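Local coordinates for ABC transporter, periplasmic substrate-binding protein (Vibrio cholerae O1 biovar eltor, PDB 1TWY) that probably captures phosphate in the periplasm and hands it to an ABC transporter in the inner membrane, at residues Glu29-Gly34 / Ala59-Gly64; Ala101-Ala106 / Leu235-Leu240; Leu118-Leu123 / Ile216-Ala221; Val147-Ser152 / Asn185-Met190. All coordinates share one frame; numbering follows the deposited sequence.

All four contacts reach one mixed, branched sheet of a two-lobed periplasmic binding protein. Contact 1 closes first along the chain, in a beta-alpha-beta unit of one lobe. Contact 2 pairs the strands 96-109 and 236-243 near the chain's centre, about 20 Å from contact 1 between centres; its two segments bracket both remaining contacts in sequence. Contacts 3 and 4 lie in the other lobe, contact 3 about 35 Å from contact 1 between centres and across the middle of the chain. Contact 2 touches contact 3 where L235 CD2 meets F218 CE2 at 3.6 Å. The central strand pair probably links the two lobes, as in hinged periplasmic binding proteins.

Contact 1. Residues Glu29-Gly34 / Ala59-Gly64; sequences EITISG and AVQGVG
E29 reaches A59 at one end of the pair, where OE2 comes 4.3 Å from the CB methyl. From I30 onward the strands 29-34 and 57-62 run parallel, connected through helix 36-52 as a beta-alpha-beta unit. I30 O accepts A59 N. T31 sets CG2 anti to its backbone N, and this methyl meets the side-chain amide of Q61, 3.4 Å from CD, the two side chains slanting across each other. I32 bonds twice through its backbone: its N gives to A59 O and its O takes Q61 N, at 2.9 Å. Its CG2 lies 3.9 Å from V60 CG2, the two side chains side by side on the face covered by helix 36-52, where both touch M42. S33 returns to the face of T31 and Q61; its OG receives Q61 NE2 at 2.7 Å, but the bond is bent to 118° and weak. G34 N gives to Q61 O, and G34 O then draws in two amides from the same face of its carbonyl plane, V63 N at 2.8 Å and G64 N at 2.9 Å, the latter 75° out of that plane. Two donors on one carbonyl thus fix the turn into helix 65-73, whose N-cap is G64. A bound phosphate lies about 3 Å from G64, nearest atoms, consistent with an anion pocket at this helix start.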
loop_
_atom_site.group_PDB
_atom_site.type_symbol
_atom_site.label_atom_id
_atom_site.label_comp_id
_atom_site.label_asym_id
_atom_site.label_seq_id
_atom_site.Cartn_x
_atom_site.Cartn_y
_atom_site.Cartn_z
ATOM N N GLU A 29 11.448 15.439 21.654
ATOM C CA GLU A 29 10.349 15.225 20.669
ATOM C C GLU A 29 10.990 14.636 19.396
ATOM O O GLU A 29 12.057 15.027 19.069
ATOM C CB GLU A 29 9.638 16.545 20.372
ATOM C CG GLU A 29 8.163 16.630 20.802
ATOM C CD GLU A 29 7.235 17.374 19.810
ATOM O OE1 GLU A 29 7.710 18.293 19.072
ATOM O OE2 GLU A 29 6.011 17.037 19.750
ATOM N N ILE A 30 10.348 13.649 18.766
ATOM C CA ILE A 30 10.809 13.050 17.524
ATOM C C ILE A 30 9.605 13.251 16.621
ATOM O O ILE A 30 8.514 13.010 17.019
ATOM C CB ILE A 30 11.092 11.517 17.669
ATOM C CG1 ILE A 30 12.365 11.276 18.471
ATOM C CG2 ILE A 30 11.327 10.867 16.367
ATOM C CD1 ILE A 30 12.507 9.835 18.974
ATOM N N THR A 31 9.837 13.642 15.397
ATOM C CA THR A 31 8.717 13.883 14.455
ATOM C C THR A 31 8.945 12.895 13.340
ATOM O O THR A 31 10.015 12.899 12.719
ATOM C CB THR A 31 8.820 15.261 13.912
ATOM O OG1 THR A 31 8.786 16.207 14.985
ATOM C CG2 THR A 31 7.633 15.612 12.961
ATOM N N ILE A 32 7.975 12.012 13.077
ATOM C CA ILE A 32 8.086 11.121 11.961
ATOM C C ILE A 32 6.920 11.480 11.021
ATOM O O ILE A 32 5.766 11.417 11.433
ATOM C CB ILE A 32 8.094 9.603 12.447
ATOM C CG1 ILE A 32 8.127 8.656 11.272
ATOM C CG2 ILE A 32 6.923 9.265 13.333
ATOM C CD1 ILE A 32 8.597 7.190 11.633
ATOM N N SER A 33 7.232 11.756 9.770
ATOM C CA SER A 33 6.278 12.330 8.824
ATOM C C SER A 33 6.216 11.545 7.592
ATOM O O SER A 33 7.233 11.101 7.071
ATOM C CB SER A 33 6.745 13.760 8.517
ATOM O OG SER A 33 6.930 14.401 9.789
ATOM N N GLY A 34 5.011 11.501 7.002
ATOM C CA GLY A 34 4.842 11.022 5.647
ATOM C C GLY A 34 3.570 10.213 5.454
ATOM O O GLY A 34 2.496 10.593 5.896
ATOM N N ALA A 59 5.718 12.337 17.489
ATOM C CA ALA A 59 4.671 12.944 16.683
ATOM C C ALA A 59 4.582 12.246 15.316
ATOM O O ALA A 59 5.517 12.393 14.507
ATOM C CB ALA A 59 4.989 14.395 16.497
ATOM N N VAL A 60 3.467 11.581 15.041
ATOM C CA VAL A 60 3.309 10.844 13.820
ATOM C C VAL A 60 2.472 11.746 12.948
ATOM O O VAL A 60 1.326 12.008 13.267
ATOM C CB VAL A 60 2.629 9.455 14.042
ATOM C CG1 VAL A 60 2.477 8.672 12.698
ATOM C CG2 VAL A 60 3.414 8.648 15.017
ATOM N N GLN A 61 2.987 12.116 11.800
ATOM C CA GLN A 61 2.349 13.090 10.963
ATOM C C GLN A 61 1.993 12.480 9.646
ATOM O O GLN A 61 2.836 12.321 8.788
ATOM C CB GLN A 61 3.287 14.285 10.685
ATOM C CG GLN A 61 3.707 15.029 11.897
ATOM C CD GLN A 61 4.564 16.300 11.632
ATOM O OE1 GLN A 61 4.515 17.238 12.470
ATOM N NE2 GLN A 61 5.217 16.392 10.497
ATOM N N GLY A 62 0.709 12.238 9.447
ATOM C CA GLY A 62 0.293 11.586 8.231
ATOM C C GLY A 62 -0.045 12.640 7.211
ATOM O O GLY A 62 -1.168 13.264 7.227
ATOM N N VAL A 63 0.913 12.901 6.305
ATOM C CA VAL A 63 0.799 13.931 5.246
ATOM C C VAL A 63 1.067 13.419 3.857
ATOM O O VAL A 63 1.184 14.258 2.906
ATOM C CB VAL A 63 1.760 15.087 5.507
ATOM C CG1 VAL A 63 1.246 15.875 6.699
ATOM C CG2 VAL A 63 3.200 14.606 5.773
ATOM N N GLY A 64 1.251 12.112 3.704
ATOM C CA GLY A 64 1.554 11.511 2.445
ATOM C C GLY A 64 3.063 11.360 2.213
ATOM O O GLY A 64 3.806 12.144 2.800
#

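Contact 2. Residues Ala101-Ala106 / Leu235-Leu240; sequences AFDGLA and LSRPFL
D103 and R237 form a buried salt bridge in the antiparallel pair 96-109/236-243, consistent with the lobe-linking strands of a periplasmic binding protein. A single carboxylate oxygen, D103 OD2, takes both R237 NE and R237 NH2 at 2.8 Å. NE meets the anti lone pair of OD2, NH2 arrives almost in line with the C-O bond, and OD2 lies in the guanidinium plane, with the carboxylate turned 45° from it. R237 CG sits between its backbone N and carbonyl carbon (chi1 62°), and the chain runs extended to NE beside D103. R237 NH1 bonds the hydroxyls of S37 and S158, and the side chain is about 5 Å from a bound phosphate, nearest atoms. Beneath the charges, D103 and R237 form a hydrogen-bonded backbone pair, flanked by F239 N to A101 O and L105 N to L235 O. F239 CE1 lies over one guanidinium face, offset to its rim, and 3.7 Å from D103 CB. On the other face of the sheet F102 CE1 packs 4.0 Å from P238 CB. At the non-hydrogen-bonded pair G104/S236 the strands come closest, G104 CA lying 4.0 Å from S236 CA.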
loop_
_atom_site.group_PDB
_atom_site.type_symbol
_atom_site.label_atom_id
_atom_site.label_comp_id
_atom_site.label_asym_id
_atom_site.label_seq_id
_atom_site.Cartn_x
_atom_site.Cartn_y
_atom_site.Cartn_z
ATOM N N ALA A 101 8.197 -3.021 6.474
ATOM C CA ALA A 101 7.258 -4.095 6.163
ATOM C C ALA A 101 6.829 -4.027 4.740
ATOM O O ALA A 101 7.120 -3.060 4.076
ATOM C CB ALA A 101 6.076 -4.040 7.077
ATOM N N PHE A 102 6.117 -5.039 4.256
ATOM C CA PHE A 102 5.420 -4.973 2.980
ATOM C C PHE A 102 3.960 -5.028 3.265
ATOM O O PHE A 102 3.505 -5.532 4.260
ATOM C CB PHE A 102 5.821 -6.087 2.051
ATOM C CG PHE A 102 7.213 -5.906 1.462
ATOM C CD1 PHE A 102 7.436 -4.970 0.472
ATOM C CD2 PHE A 102 8.259 -6.697 1.859
ATOM C CE1 PHE A 102 8.689 -4.789 -0.073
ATOM C CE2 PHE A 102 9.519 -6.504 1.326
ATOM C CZ PHE A 102 9.710 -5.545 0.357
ATOM N N ASP A 103 3.182 -4.396 2.387
ATOM C CA ASP A 103 1.728 -4.427 2.546
ATOM C C ASP A 103 1.151 -4.895 1.229
ATOM O O ASP A 103 1.597 -4.517 0.190
ATOM C CB ASP A 103 1.255 -3.019 2.930
ATOM C CG ASP A 103 -0.220 -2.862 2.990
ATOM O OD1 ASP A 103 -0.918 -3.726 3.582
ATOM O OD2 ASP A 103 -0.742 -1.904 2.357
ATOM N N GLY A 104 0.288 -5.855 1.213
ATOM C CA GLY A 104 -0.098 -6.458 -0.053
ATOM C C GLY A 104 -1.551 -6.049 -0.433
ATOM O O GLY A 104 -2.318 -5.547 0.425
ATOM N N LEU A 105 -1.850 -6.140 -1.721
ATOM C CA LEU A 105 -3.163 -5.928 -2.260
ATOM C C LEU A 105 -3.649 -7.213 -2.874
ATOM O O LEU A 105 -2.863 -7.904 -3.527
ATOM C CB LEU A 105 -3.124 -4.841 -3.359
ATOM C CG LEU A 105 -2.754 -3.407 -2.976
ATOM C CD1 LEU A 105 -2.821 -2.527 -4.219
ATOM C CD2 LEU A 105 -3.711 -2.816 -2.037
ATOM N N ALA A 106 -4.941 -7.485 -2.746
ATOM C CA ALA A 106 -5.609 -8.609 -3.413
ATOM C C ALA A 106 -6.575 -8.131 -4.432
ATOM O O ALA A 106 -7.212 -7.116 -4.255
ATOM C CB ALA A 106 -6.453 -9.448 -2.350
ATOM N N LEU A 235 1.804 -7.732 -6.192
ATOM C CA LEU A 235 1.010 -6.631 -5.837
ATOM C C LEU A 235 1.202 -6.294 -4.355
ATOM O O LEU A 235 0.456 -6.639 -3.457
ATOM C CB LEU A 235 -0.479 -6.883 -6.159
ATOM C CG LEU A 235 -0.713 -6.892 -7.685
ATOM C CD1 LEU A 235 -2.224 -7.128 -7.907
ATOM C CD2 LEU A 235 -0.132 -5.737 -8.607
ATOM N N SER A 236 2.338 -5.689 -4.099
ATOM C CA SER A 236 2.657 -5.291 -2.757
ATOM C C SER A 236 3.441 -3.996 -2.823
ATOM O O SER A 236 4.003 -3.608 -3.831
ATOM C CB SER A 236 3.472 -6.322 -2.059
ATOM O OG SER A 236 4.796 -6.222 -2.488
ATOM N N ARG A 237 3.462 -3.303 -1.722
ATOM C CA ARG A 237 4.169 -2.046 -1.679
ATOM C C ARG A 237 4.988 -2.042 -0.392
ATOM O O ARG A 237 4.610 -2.689 0.572
ATOM C CB ARG A 237 3.202 -0.859 -1.648
ATOM C CG ARG A 237 2.325 -0.834 -0.460
ATOM C CD ARG A 237 1.167 0.077 -0.624
ATOM N NE ARG A 237 0.234 -0.047 0.464
ATOM C CZ ARG A 237 -0.523 0.945 0.937
ATOM N NH1 ARG A 237 -0.447 2.098 0.362
ATOM N NH2 ARG A 237 -1.328 0.783 2.010
ATOM N N PRO A 238 6.136 -1.370 -0.413
ATOM C CA PRO A 238 6.970 -1.261 0.758
ATOM C C PRO A 238 6.519 -0.203 1.742
ATOM O O PRO A 238 6.029 0.860 1.254
ATOM C CB PRO A 238 8.369 -0.837 0.154
ATOM C CG PRO A 238 7.997 -0.072 -1.020
ATOM C CD PRO A 238 6.763 -0.769 -1.587
ATOM N N PHE A 239 6.680 -0.409 3.054
ATOM C CA PHE A 239 6.617 0.668 4.014
ATOM C C PHE A 239 8.081 0.969 4.345
ATOM O O PHE A 239 8.721 0.145 4.958
ATOM C CB PHE A 239 5.922 0.236 5.262
ATOM C CG PHE A 239 4.377 0.129 5.141
ATOM C CD1 PHE A 239 3.752 0.365 3.943
ATOM C CD2 PHE A 239 3.619 -0.114 6.250
ATOM C CE1 PHE A 239 2.349 0.342 3.858
ATOM C CE2 PHE A 239 2.238 -0.147 6.188
ATOM C CZ PHE A 239 1.614 0.068 4.983
ATOM N N LEU A 240 8.631 2.076 3.854
ATOM C CA LEU A 240 10.002 2.490 4.109
ATOM C C LEU A 240 10.091 3.515 5.152
ATOM O O LEU A 240 9.246 4.435 5.371
ATOM C CB LEU A 240 10.597 3.065 2.830
ATOM C CG LEU A 240 10.610 2.208 1.583
ATOM C CD1 LEU A 240 11.346 2.974 0.518
ATOM C CD2 LEU A 240 11.288 0.782 1.864
#

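Contact 3. Residues Leu118-Leu123 / Ile216-Ala221; sequences LTREQL and IQFEKA
F218, L118 and E219 carry this contact, the first packing its ring on the start of helix 120-128. F218 CZ comes 3.7 Å from R120 CA, and CE1 lies 3.9 Å from L123 CD2, a side chain that crosses F218 at about a right angle. The same CZ stands over one face of the R120 guanidinium, offset toward its rim, with the two planes 78° apart. The two terminal nitrogens of that group are held elsewhere: NH2 by Q234 OE1, NH1 by L162 O. L118 belongs to a short parallel pairing with strand 214-218. Its N gives to Q217 O at 3.1 Å, its O takes E219 N at 3.0 Å, and L118 CG lies 3.8 Å from I216 CD1. E219 sits in a type I' turn from F218 to A221, and its bend at chi2 (-73°) folds the carboxylate back to the helix start. There OE2 accepts R120 N at 2.9 Å, in a bond that is straight at the hydrogen (165°) but comes from above the carboxylate plane. The helix start, through R120 N, would probably steady the glutamate charge. A water links the same oxygen to R120 NE. T119 and Q122 complete the end as a capping box, T119 OG1 taking Q122 N and Q122 OE1 taking T119 N. Around the contact, I107 of strand 96-109 touches I216 and L123, while M163 of helix 154-163 packs on L123 and F218, with F159 also against L123.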
loop_
_atom_site.group_PDB
_atom_site.type_symbol
_atom_site.label_atom_id
_atom_site.label_comp_id
_atom_site.label_asym_id
_atom_site.label_seq_id
_atom_site.Cartn_x
_atom_site.Cartn_y
_atom_site.Cartn_z
ATOM N N LEU A 118 -5.430 -13.384 -13.087
ATOM C CA LEU A 118 -5.285 -12.389 -14.151
ATOM C C LEU A 118 -3.872 -12.066 -14.286
ATOM O O LEU A 118 -3.139 -12.095 -13.274
ATOM C CB LEU A 118 -6.106 -11.086 -13.850
ATOM C CG LEU A 118 -7.648 -11.144 -13.923
ATOM C CD1 LEU A 118 -8.306 -9.938 -13.456
ATOM C CD2 LEU A 118 -8.144 -11.499 -15.366
ATOM N N THR A 119 -3.427 -11.849 -15.534
ATOM C CA THR A 119 -2.079 -11.315 -15.726
ATOM C C THR A 119 -2.084 -9.813 -15.587
ATOM O O THR A 119 -3.118 -9.166 -15.554
ATOM C CB THR A 119 -1.545 -11.635 -17.144
ATOM O OG1 THR A 119 -2.399 -11.036 -18.143
ATOM C CG2 THR A 119 -1.605 -13.155 -17.354
ATOM N N ARG A 120 -0.880 -9.257 -15.550
ATOM C CA ARG A 120 -0.714 -7.802 -15.577
ATOM C C ARG A 120 -1.406 -7.154 -16.760
ATOM O O ARG A 120 -2.140 -6.161 -16.597
ATOM C CB ARG A 120 0.804 -7.545 -15.658
ATOM C CG ARG A 120 1.122 -6.070 -15.661
ATOM C CD ARG A 120 2.606 -5.850 -15.618
ATOM N NE ARG A 120 2.999 -6.144 -14.253
ATOM C CZ ARG A 120 2.905 -5.219 -13.292
ATOM N NH1 ARG A 120 2.412 -4.024 -13.576
ATOM N NH2 ARG A 120 3.250 -5.467 -12.031
ATOM N N GLU A 121 -1.196 -7.663 -17.987
ATOM C CA GLU A 121 -1.855 -7.045 -19.079
ATOM C C GLU A 121 -3.323 -7.149 -19.084
ATOM O O GLU A 121 -3.988 -6.211 -19.496
ATOM C CB GLU A 121 -1.408 -7.619 -20.478
ATOM C CG GLU A 121 -0.151 -7.061 -21.021
ATOM C CD GLU A 121 -0.268 -5.587 -21.338
ATOM O OE1 GLU A 121 -0.874 -5.142 -22.370
ATOM O OE2 GLU A 121 0.215 -4.871 -20.495
ATOM N N GLN A 122 -3.882 -8.269 -18.625
ATOM C CA GLN A 122 -5.323 -8.359 -18.479
ATOM C C GLN A 122 -5.867 -7.366 -17.507
ATOM O O GLN A 122 -6.790 -6.665 -17.773
ATOM C CB GLN A 122 -5.681 -9.759 -18.064
ATOM C CG GLN A 122 -5.381 -10.823 -19.185
ATOM C CD GLN A 122 -5.633 -12.279 -18.763
ATOM O OE1 GLN A 122 -5.396 -12.611 -17.593
ATOM N NE2 GLN A 122 -6.303 -13.040 -19.605
ATOM N N LEU A 123 -5.301 -7.335 -16.313
ATOM C CA LEU A 123 -5.804 -6.350 -15.339
ATOM C C LEU A 123 -5.614 -4.969 -15.761
ATOM O O LEU A 123 -6.475 -4.140 -15.549
ATOM C CB LEU A 123 -5.131 -6.639 -13.976
ATOM C CG LEU A 123 -5.763 -5.932 -12.751
ATOM C CD1 LEU A 123 -7.172 -6.332 -12.534
ATOM C CD2 LEU A 123 -4.902 -6.315 -11.560
ATOM N N ILE A 216 -8.141 -13.641 -6.216
ATOM C CA ILE A 216 -7.575 -14.438 -7.306
ATOM C C ILE A 216 -6.062 -14.287 -7.398
ATOM O O ILE A 216 -5.420 -13.466 -6.716
ATOM C CB ILE A 216 -8.218 -14.104 -8.619
ATOM C CG1 ILE A 216 -7.985 -12.664 -8.965
ATOM C CG2 ILE A 216 -9.693 -14.460 -8.519
ATOM C CD1 ILE A 216 -8.506 -12.323 -10.450
ATOM N N GLN A 217 -5.425 -15.157 -8.176
ATOM C CA GLN A 217 -4.001 -15.007 -8.428
ATOM C C GLN A 217 -3.715 -13.806 -9.300
ATOM O O GLN A 217 -4.541 -13.372 -10.096
ATOM C CB GLN A 217 -3.476 -16.258 -9.145
ATOM C CG GLN A 217 -3.531 -17.459 -8.267
ATOM C CD GLN A 217 -3.240 -18.781 -9.099
ATOM O OE1 GLN A 217 -3.389 -18.820 -10.353
ATOM N NE2 GLN A 217 -2.865 -19.808 -8.418
ATOM N N PHE A 218 -2.500 -13.322 -9.182
ATOM C CA PHE A 218 -1.906 -12.345 -10.077
ATOM C C PHE A 218 -0.644 -12.943 -10.672
ATOM O O PHE A 218 0.302 -13.308 -9.926
ATOM C CB PHE A 218 -1.555 -11.050 -9.343
ATOM C CG PHE A 218 -1.102 -9.943 -10.265
ATOM C CD1 PHE A 218 -1.978 -9.389 -11.159
ATOM C CD2 PHE A 218 0.175 -9.457 -10.184
ATOM C CE1 PHE A 218 -1.628 -8.330 -11.976
ATOM C CE2 PHE A 218 0.533 -8.396 -10.976
ATOM C CZ PHE A 218 -0.336 -7.865 -11.887
ATOM N N GLU A 219 -0.614 -13.040 -12.007
ATOM C CA GLU A 219 0.476 -13.732 -12.743
ATOM C C GLU A 219 0.721 -15.101 -12.130
ATOM O O GLU A 219 1.848 -15.496 -11.892
ATOM C CB GLU A 219 1.749 -12.910 -12.812
ATOM C CG GLU A 219 1.600 -11.626 -13.659
ATOM C CD GLU A 219 1.533 -11.850 -15.169
ATOM O OE1 GLU A 219 1.449 -13.009 -15.685
ATOM O OE2 GLU A 219 1.562 -10.812 -15.893
ATOM N N LYS A 220 -0.374 -15.819 -11.871
ATOM C CA LYS A 220 -0.375 -17.186 -11.371
ATOM C C LYS A 220 0.198 -17.378 -9.945
ATOM O O LYS A 220 0.218 -18.525 -9.435
ATOM C CB LYS A 220 0.346 -18.181 -12.356
ATOM C CG LYS A 220 -0.374 -18.434 -13.660
ATOM C CD LYS A 220 -0.485 -19.963 -14.008
ATOM C CE LYS A 220 -0.710 -20.185 -15.499
ATOM N NZ LYS A 220 0.100 -19.199 -16.295
ATOM N N ALA A 221 0.454 -16.284 -9.232
ATOM C CA ALA A 221 0.930 -16.369 -7.851
ATOM C C ALA A 221 -0.251 -16.130 -6.927
ATOM O O ALA A 221 -1.034 -15.167 -7.128
ATOM C CB ALA A 221 1.998 -15.334 -7.592
HETATM O O HOH W 1 3.747 -8.829 -14.616
HETATM O O HOH W 2 1.182 -9.821 -18.208
#

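Contact 4. Residues Val147-Ser152 / Asn185-Met190; sequences VTREAS and NSNSMM
R149, in segment 147-152, lays its guanidinium on the N-terminal turn of helix 187-196. S186 CA stands 3.6 Å above the plane, over its centre, and NE comes 3.4 Å from S186 N; both are donors, so they do not bond. The chain is bent at chi2 and chi3 (-69° and -61°), which places CD and NE for this stack. E150 holds the group from its edge: NE gives to OE1 at 2.8 Å and NH2 to OE2 at 3.0 Å, each through a syn lone pair of the carboxylate. OE1 also lies 3.2 Å from N185 CA, so the carboxylate rests against the helix approach and may offset the positive charge stacked there. On the remaining nitrogen, a water accepts from R149 NH1 in the guanidinium plane and donates a hydrogen bond to N187 OD1, while N187 ND2 bonds S205 OG. The fold here is an alpha/beta lobe of the periplasmic binding protein type, in which helix 187-196 connects strands 182-184 and 200-205, both parallel to the strand that carries V147 and T148. S186 is the helix N-cap, its OG accepting M189 N at 3.0 Å, and its O accepts M190 N. Deeper in, M190, a selenomethionine, slides past V147 in the opposite direction, with SE 3.4 Å from V147 CG1. Its bends at chi2 and chi3 turn CE back toward the strand, 3.8 Å from T148 O. V184 and I204 of the two neighbouring strands also pack on the M190 side chain.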
loop_
_atom_site.group_PDB
_atom_site.type_symbol
_atom_site.label_atom_id
_atom_site.label_comp_id
_atom_site.label_asym_id
_atom_site.label_seq_id
_atom_site.Cartn_x
_atom_site.Cartn_y
_atom_site.Cartn_z
ATOM N N VAL A 147 -14.360 -1.659 -10.274
ATOM C CA VAL A 147 -14.514 -0.954 -9.001
ATOM C C VAL A 147 -13.139 -0.504 -8.492
ATOM O O VAL A 147 -12.155 -1.226 -8.535
ATOM C CB VAL A 147 -15.186 -1.787 -8.003
ATOM C CG1 VAL A 147 -15.625 -0.827 -6.810
ATOM C CG2 VAL A 147 -16.331 -2.552 -8.551
ATOM N N THR A 148 -13.096 0.754 -8.005
ATOM C CA THR A 148 -11.968 1.388 -7.523
ATOM C C THR A 148 -12.256 2.088 -6.174
ATOM O O THR A 148 -13.411 2.016 -5.707
ATOM C CB THR A 148 -11.294 2.239 -8.585
ATOM O OG1 THR A 148 -10.010 2.653 -8.061
ATOM C CG2 THR A 148 -12.094 3.517 -8.908
ATOM N N ARG A 149 -11.345 2.790 -5.616
ATOM C CA ARG A 149 -11.504 3.528 -4.378
ATOM C C ARG A 149 -11.525 5.043 -4.705
ATOM O O ARG A 149 -11.315 5.474 -5.860
ATOM C CB ARG A 149 -10.369 3.113 -3.438
ATOM C CG ARG A 149 -10.506 1.769 -2.808
ATOM C CD ARG A 149 -11.665 1.679 -1.768
ATOM N NE ARG A 149 -11.413 2.592 -0.718
ATOM C CZ ARG A 149 -10.524 2.417 0.236
ATOM N NH1 ARG A 149 -9.933 1.219 0.391
ATOM N NH2 ARG A 149 -10.308 3.374 1.123
ATOM N N GLU A 150 -11.802 5.812 -3.660
ATOM C CA GLU A 150 -11.825 7.232 -3.758
ATOM C C GLU A 150 -10.454 7.795 -4.173
ATOM O O GLU A 150 -9.404 7.212 -3.891
ATOM C CB GLU A 150 -12.331 7.802 -2.446
ATOM C CG GLU A 150 -11.499 7.699 -1.189
ATOM C CD GLU A 150 -11.480 6.399 -0.455
ATOM O OE1 GLU A 150 -11.971 5.326 -0.923
ATOM O OE2 GLU A 150 -10.684 6.296 0.579
ATOM N N ALA A 151 -10.493 9.051 -4.637
ATOM C CA ALA A 151 -9.375 9.718 -5.195
ATOM C C ALA A 151 -8.242 9.895 -4.243
ATOM O O ALA A 151 -7.076 9.749 -4.628
ATOM C CB ALA A 151 -9.744 10.948 -5.898
ATOM N N SER A 152 -8.591 10.100 -2.978
ATOM C CA SER A 152 -7.618 10.331 -1.887
ATOM C C SER A 152 -7.077 9.029 -1.297
ATOM O O SER A 152 -6.212 9.024 -0.437
ATOM C CB SER A 152 -8.228 11.113 -0.752
ATOM O OG SER A 152 -9.265 10.430 -0.093
ATOM N N ASN A 185 -15.658 3.515 -0.915
ATOM C CA ASN A 185 -14.891 4.301 0.038
ATOM C C ASN A 185 -14.289 3.519 1.229
ATOM O O ASN A 185 -13.780 4.171 2.165
ATOM C CB ASN A 185 -15.685 5.496 0.517
ATOM C CG ASN A 185 -16.715 5.157 1.466
ATOM O OD1 ASN A 185 -17.103 4.000 1.581
ATOM N ND2 ASN A 185 -17.211 6.220 2.257
ATOM N N SER A 186 -14.223 2.204 1.109
ATOM C CA SER A 186 -13.538 1.359 2.089
ATOM C C SER A 186 -13.370 -0.019 1.572
ATOM O O SER A 186 -14.102 -0.497 0.651
ATOM C CB SER A 186 -14.433 1.383 3.350
ATOM O OG SER A 186 -15.646 0.619 3.205
ATOM N N ASN A 187 -12.488 -0.819 2.215
ATOM C CA ASN A 187 -12.394 -2.224 1.964
ATOM C C ASN A 187 -13.686 -2.925 2.196
ATOM O O ASN A 187 -14.073 -3.841 1.479
ATOM C CB ASN A 187 -11.301 -2.870 2.822
ATOM C CG ASN A 187 -9.911 -2.479 2.406
ATOM O OD1 ASN A 187 -9.550 -2.519 1.193
ATOM N ND2 ASN A 187 -9.052 -2.254 3.451
ATOM N N SER A 188 -14.409 -2.520 3.286
ATOM C CA SER A 188 -15.618 -3.176 3.613
ATOM C C SER A 188 -16.691 -3.059 2.505
ATOM O O SER A 188 -17.364 -4.010 2.160
ATOM C CB SER A 188 -16.111 -2.548 4.917
ATOM O OG SER A 188 -15.497 -3.186 5.992
HETATM N N MSE A 189 -16.738 -1.850 1.998
HETATM C CA MSE A 189 -17.797 -1.494 1.016
HETATM C C MSE A 189 -17.354 -2.170 -0.307
HETATM O O MSE A 189 -18.172 -2.638 -1.053
HETATM C CB MSE A 189 -17.987 0.003 0.839
HETATM C CG MSE A 189 -19.077 0.336 -0.137
HETATM SE SE MSE A 189 -19.302 2.248 -0.255
HETATM C CE MSE A 189 -20.515 2.243 -1.624
HETATM N N MSE A 190 -16.070 -2.251 -0.589
HETATM C CA MSE A 190 -15.596 -2.964 -1.756
HETATM C C MSE A 190 -16.017 -4.418 -1.733
HETATM O O MSE A 190 -16.455 -4.958 -2.734
HETATM C CB MSE A 190 -14.085 -2.858 -1.861
HETATM C CG MSE A 190 -13.453 -3.632 -2.944
HETATM SE SE MSE A 190 -13.781 -2.796 -4.692
HETATM C CE MSE A 190 -12.703 -1.543 -4.731
HETATM O O HOH W 3 -10.279 -1.346 -1.155
#